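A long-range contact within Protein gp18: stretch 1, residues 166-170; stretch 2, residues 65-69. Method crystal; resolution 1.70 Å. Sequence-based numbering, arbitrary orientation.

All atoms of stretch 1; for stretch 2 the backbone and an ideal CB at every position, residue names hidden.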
# COMPACT_ATOMS: atom_id res chain seq x y z
N ILE A 166 -1.93 10.38 -27.17
CA ILE A 166 -3.10 11.25 -27.25
C ILE A 166 -4.15 10.49 -28.06
O ILE A 166 -4.06 10.43 -29.25
CB ILE A 166 -2.77 12.58 -27.93
CG1 ILE A 166 -1.50 13.22 -27.31
CG2 ILE A 166 -3.97 13.50 -27.84
CD1 ILE A 166 -0.87 14.24 -28.19
N PRO A 167 -5.09 9.81 -27.37
CA PRO A 167 -6.10 9.03 -28.09
C PRO A 167 -7.19 9.87 -28.71
O PRO A 167 -7.75 10.75 -28.02
CB PRO A 167 -6.72 8.15 -26.98
CG PRO A 167 -5.83 8.25 -25.81
CD PRO A 167 -5.23 9.65 -25.91
N ASP A 168 -7.45 9.63 -29.99
CA ASP A 168 -8.68 10.12 -30.69
C ASP A 168 -9.51 8.86 -30.99
O ASP A 168 -9.24 8.13 -31.94
CB ASP A 168 -8.34 10.88 -31.97
CG ASP A 168 -9.56 11.30 -32.74
OD1 ASP A 168 -10.68 11.12 -32.25
OD2 ASP A 168 -9.39 11.82 -33.88
N ASN A 169 -10.49 8.58 -30.13
CA ASN A 169 -11.11 7.26 -30.07
C ASN A 169 -10.04 6.18 -30.03
O ASN A 169 -9.21 6.24 -29.11
CB ASN A 169 -12.17 7.14 -31.14
CG ASN A 169 -13.31 8.13 -30.87
OD1 ASN A 169 -13.94 8.03 -29.83
ND2 ASN A 169 -13.50 9.11 -31.73
N ARG A 170 -10.03 5.23 -30.96
CA ARG A 170 -9.02 4.17 -30.91
C ARG A 170 -7.81 4.48 -31.79
O ARG A 170 -7.00 3.60 -32.07
CB ARG A 170 -9.63 2.83 -31.33
CG ARG A 170 -10.74 2.34 -30.45
CD ARG A 170 -11.33 1.07 -31.13
NE ARG A 170 -12.54 0.64 -30.47
CZ ARG A 170 -13.20 -0.47 -30.77
NH1 ARG A 170 -12.78 -1.29 -31.73
NH2 ARG A 170 -14.30 -0.76 -30.08
N UNK A 65 -19.02 14.78 -27.82
CA UNK A 65 -18.07 15.65 -28.54
C UNK A 65 -17.03 14.89 -29.38
O UNK A 65 -15.83 15.20 -29.39
CB UNK A 65 -17.34 16.54 -27.53
N UNK A 66 -17.50 13.88 -30.08
CA UNK A 66 -16.65 13.21 -31.05
C UNK A 66 -15.83 12.08 -30.46
O UNK A 66 -15.06 11.45 -31.20
CB UNK A 66 -15.71 14.23 -31.70
N UNK A 67 -15.98 11.81 -29.16
CA UNK A 67 -15.26 10.72 -28.52
C UNK A 67 -16.21 9.71 -27.93
O UNK A 67 -17.32 10.05 -27.54
CB UNK A 67 -14.33 11.26 -27.43
N UNK A 68 -15.74 8.46 -27.85
CA UNK A 68 -16.55 7.33 -27.35
C UNK A 68 -16.10 6.92 -25.95
O UNK A 68 -14.91 6.76 -25.70
CB UNK A 68 -16.45 6.13 -28.30
N UNK A 69 -17.08 6.75 -25.06
CA UNK A 69 -16.89 6.34 -23.65
C UNK A 69 -17.77 5.14 -23.43
O UNK A 69 -18.87 5.05 -24.01
CB UNK A 69 -17.23 7.46 -22.66

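Position 65 lies beyond the reach of stretch 1: no atom of that stretch comes within 5.5 Å of its ideal CB. The contact therefore sets no demand here, and almost any side chain would do. The deposited residue is Arg65, extended beyond chi1 (m, t, t), and it takes no part in the contact.

At position 66 the backbone decides. Phi and psi of 87° and 2° would jam a CB against the carbonyl O of position 65, which by itself calls for glycine. Stretch 1 is not the obstacle, since the ideal CB would have none of its atoms within 5.5 Å. What stretch 1 does require is the peptide carbonyl, because the side-chain amide of Asn169 lies within reach of it. The residue is Gly66, and Asn169 ND2 donates to Gly66 O at 2.9 Å with a nearly straight angle of 164°.

The CA of position 67 lies 5.6 Å from Asn169 CA, the closest CA pair across the two stretches. Its CA-to-CB bond points sideways, with the ideal CB 4.0 Å from Asn169 OD1, so a side chain must bend to meet stretch 1. Two unlike groups await it: the backbone N of Asn169, a donor, and the carboxylate of Asp168, an acceptor carrying negative charge. A lysine or arginine could answer the charge but not the donor, and a glutamate would answer the donor while facing the carboxylate with like charge. A side-chain amide offers both halves, and it needs enough length to span the gap. The residue is Gln67. With chi1 and chi2 both m, its end comes nearer than its CB, and the amide bridges consecutive residues: Asn169 N donates to Gln67 OE1 at 2.9 Å, and Gln67 NE2 donates to Asp168 OD1 at 2.9 Å.

At position 68 the principal link again belongs to the backbone, whose N faces Asn169 OD1. The CA-to-CB bond points sideways, and the ideal CB is 3.5 Å from Asn169 OD1, so many side chains would do, provided they do not crowd that oxygen. The residue is Glu68, fully extended (chi1 and chi2 t), with its carboxylate OE2 hydrogen-bonded elsewhere in the structure. Glu68 N donates to Asn169 OD1 at 2.7 Å, though the 134° angle is well bent. Asn169 thus uses both ends of its side-chain amide on the backbone of stretch 2.

Position 69 points its CB away from stretch 1, which leaves the choice open. The residue is Phe69; its ring end comes nearer than its CB, but the closest approach, Phe69 CE1 to Asn169 OD1, is still 6.8 Å.

Stretch 2 65-69: RGQEF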
# COMPACT_ATOMS: atom_id res chain seq x y z
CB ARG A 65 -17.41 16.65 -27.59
CG ARG A 65 -18.35 17.70 -27.09
CD ARG A 65 -17.68 18.61 -26.10
NE ARG A 65 -18.57 19.69 -25.68
CZ ARG A 65 -18.37 20.50 -24.65
NH1 ARG A 65 -17.30 20.37 -23.87
NH2 ARG A 65 -19.27 21.45 -24.38
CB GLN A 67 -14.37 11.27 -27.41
CG GLN A 67 -13.34 12.27 -27.95
CD GLN A 67 -12.30 11.60 -28.83
OE1 GLN A 67 -11.72 10.57 -28.47
NE2 GLN A 67 -12.08 12.17 -30.00
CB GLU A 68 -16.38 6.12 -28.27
CG GLU A 68 -17.26 4.94 -27.95
CD GLU A 68 -17.06 3.75 -28.90
OE1 GLU A 68 -16.33 3.92 -29.91
OE2 GLU A 68 -17.64 2.67 -28.68
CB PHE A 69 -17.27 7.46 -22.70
CG PHE A 69 -16.51 8.75 -22.91
CD1 PHE A 69 -16.93 9.69 -23.87
CD2 PHE A 69 -15.36 9.01 -22.16
CE1 PHE A 69 -16.23 10.86 -24.07
CE2 PHE A 69 -14.64 10.15 -22.34
CZ PHE A 69 -15.04 11.09 -23.31
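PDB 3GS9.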